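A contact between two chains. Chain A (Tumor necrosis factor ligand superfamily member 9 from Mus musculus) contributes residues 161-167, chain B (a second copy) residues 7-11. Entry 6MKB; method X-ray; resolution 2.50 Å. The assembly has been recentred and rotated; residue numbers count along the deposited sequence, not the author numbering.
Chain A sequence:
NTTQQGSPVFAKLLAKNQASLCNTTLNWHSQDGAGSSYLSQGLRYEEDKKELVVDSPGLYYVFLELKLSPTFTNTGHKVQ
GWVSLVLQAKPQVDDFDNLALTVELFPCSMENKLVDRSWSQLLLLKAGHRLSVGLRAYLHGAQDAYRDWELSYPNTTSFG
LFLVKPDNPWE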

# COMPACT_ATOMS: atom_id res chain seq x y z
N LEU A 161 8.08 -2.74 -7.65
CA LEU A 161 9.11 -2.71 -6.62
C LEU A 161 10.07 -1.56 -6.85
O LEU A 161 10.05 -0.95 -7.91
N PHE A 162 10.90 -1.28 -5.84
CA PHE A 162 11.95 -0.27 -5.85
C PHE A 162 13.12 -0.80 -5.05
O PHE A 162 12.89 -1.40 -4.00
N LEU A 163 14.37 -0.59 -5.52
CA LEU A 163 15.59 -0.98 -4.80
C LEU A 163 15.88 0.10 -3.76
O LEU A 163 16.12 1.27 -4.08
N VAL A 164 15.80 -0.32 -2.49
CA VAL A 164 15.97 0.51 -1.30
C VAL A 164 17.44 0.49 -0.86
O VAL A 164 18.00 1.52 -0.48
N LYS A 165 18.05 -0.69 -0.87
CA LYS A 165 19.42 -0.83 -0.44
C LYS A 165 20.14 -1.89 -1.30
O LYS A 165 19.87 -3.08 -1.11
N PRO A 166 21.07 -1.49 -2.20
CA PRO A 166 21.80 -2.51 -2.99
C PRO A 166 22.70 -3.37 -2.10
O PRO A 166 23.10 -2.93 -1.02
N ASP A 167 23.01 -4.59 -2.55
CA ASP A 167 23.92 -5.47 -1.78
C ASP A 167 25.37 -5.08 -2.11
O ASP A 167 26.23 -5.14 -1.23
N SER B 7 23.21 6.69 -3.41
CA SER B 7 22.35 5.89 -2.53
C SER B 7 20.85 6.18 -2.78
O SER B 7 20.49 7.35 -3.01
N PRO B 8 19.96 5.16 -2.72
CA PRO B 8 18.52 5.43 -2.94
C PRO B 8 17.91 6.36 -1.89
O PRO B 8 18.26 6.28 -0.72
N VAL B 9 17.03 7.27 -2.33
CA VAL B 9 16.35 8.20 -1.44
C VAL B 9 15.09 7.49 -0.97
O VAL B 9 14.22 7.19 -1.78
N PHE B 10 15.06 7.12 0.33
CA PHE B 10 13.99 6.34 0.94
C PHE B 10 13.85 6.66 2.42
O PHE B 10 14.85 6.86 3.11
N ALA B 11 12.61 6.64 2.91
CA ALA B 11 12.27 6.82 4.32
C ALA B 11 11.08 5.96 4.70
O ALA B 11 10.16 5.80 3.89

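The contact between the two copies is small and apolar. The two stretches bury 293 Å² between them, both sides summed. The backbones come nearest at V164(A) and P8(B), whose CA atoms lie 5.8 Å apart. V164(A) sits where chain A turns a corner. P8(B) lies in the loop that leads into the strand of F10(B) and A11(B).

Three side chains set out toward the other stretch along the CA-to-CB bond: F162(A), P8(B) and F10(B). Those of V164(A), P166(A) and L163(A) leave sideways. V164(A) and P166(A) still make side-chain contacts; the nearest side-chain approach of L163(A) is its CG, 5.3 Å from CG of P8(B). K165(A) and V9(B) point away.

Aromatic packing comes first. V164(A), chi1 t at 163°, lies against the ring of F10(B), which has chi1 t at 178° and chi2 at 81°. Both valine methyls take part. CG2 of V164(A) stands 3.8 Å from the centroid of the F10(B) ring, 13° off the ring normal, which is a CH-pi contact over the face. CG1 of V164(A) lies over the same ring and comes 3.6 Å from CD2 of F10(B). Both methyls thus lie on the same face of the ring.

F162(A) also has chi1 t, at 166°, with chi2 at -95°. The extended side chain carries its ring across to the side chains of P8(B) and F10(B) and to the backbone O of V9(B). CZ of F162(A) is 4.0 Å from CB of P8(B), and CE1 of F162(A) is 4.3 Å from CB of F10(B). These are ordinary apolar contacts. The F162(A) ring meets its neighbours obliquely.

The proline contacts form the next group. P8(B) has the largest covered area of any residue here, 80 Å². Its ring, puckered C-gamma exo, touches F162(A), L163(A), V164(A) and P166(A). P166(A) has the same pucker, and its CD lies 4.1 Å from CD of P8(B). This pairs two compact rings that have no polar group to satisfy.

Polar atoms contribute only through the backbone, and no hydrogen bond crosses between the stretches. The O of V164(A) is 3.3 Å from CG of P8(B). The O of L163(A) is 3.5 Å from CB of P8(B). In both cases the oxygen meets a ring carbon, so these are close packing contacts. On the other side, the O of V9(B) lies 3.8 Å from CZ of F162(A). P8(B) has no backbone N-H to offer, since its nitrogen is closed into the ring.

The remaining side chains stay out of the contact. L161(A), chi1 p and chi2 p, is buried but out of reach, as is A11(B). K165(A) starts t, t and is exposed. D167(A), chi1 m, is out of reach. S7(B), chi1 t at 168°, leaves sideways, and its OG comes no closer than 5.6 Å, to O of V164(A). None of these charged or hydroxyl groups finds a partner across the contact.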

# COMPACT_ATOMS: atom_id res chain seq x y z
CB LEU A 161 9.88 -4.06 -6.50
CG LEU A 161 10.19 -4.89 -7.76
CD1 LEU A 161 11.04 -4.11 -8.77
CD2 LEU A 161 10.85 -6.21 -7.39
CB PHE A 162 11.40 1.04 -5.27
CG PHE A 162 12.39 2.12 -4.90
CD1 PHE A 162 12.85 2.24 -3.59
CD2 PHE A 162 12.74 3.12 -5.82
CE1 PHE A 162 13.74 3.28 -3.23
CE2 PHE A 162 13.60 4.16 -5.46
CZ PHE A 162 14.09 4.23 -4.16
CB LEU A 163 16.77 -1.21 -5.78
CG LEU A 163 18.16 -1.68 -5.27
CD1 LEU A 163 18.07 -2.78 -4.21
CD2 LEU A 163 19.01 -2.19 -6.42
CB VAL A 164 14.99 0.01 -0.20
CG1 VAL A 164 15.37 0.52 1.17
CG2 VAL A 164 13.56 0.39 -0.53
CB LYS A 165 19.46 -1.19 1.06
CG LYS A 165 20.85 -1.23 1.66
CD LYS A 165 20.82 -1.77 3.08
CE LYS A 165 21.46 -3.13 3.22
NZ LYS A 165 20.44 -4.23 3.20
CB PRO A 166 22.64 -1.67 -3.96
CG PRO A 166 21.97 -0.31 -3.98
CD PRO A 166 21.50 -0.13 -2.57
CB ASP A 167 23.64 -6.96 -2.03
CG ASP A 167 22.58 -7.58 -1.13
OD1 ASP A 167 21.97 -6.83 -0.32
OD2 ASP A 167 22.34 -8.80 -1.24
CB SER B 7 22.71 6.16 -1.06
OG SER B 7 21.75 5.64 -0.15
CB PRO B 8 17.89 4.03 -2.88
CG PRO B 8 19.04 3.08 -3.19
CD PRO B 8 20.20 3.72 -2.49
CB VAL B 9 16.08 9.57 -2.11
CG1 VAL B 9 15.26 10.48 -1.20
CG2 VAL B 9 17.39 10.24 -2.52
CB PHE B 10 14.27 4.81 0.76
CG PHE B 10 13.25 3.86 1.38
CD1 PHE B 10 12.05 3.58 0.74
CD2 PHE B 10 13.50 3.26 2.61
CE1 PHE B 10 11.12 2.71 1.32
CE2 PHE B 10 12.57 2.38 3.18
CZ PHE B 10 11.39 2.12 2.53
CB ALA B 11 11.98 8.28 4.63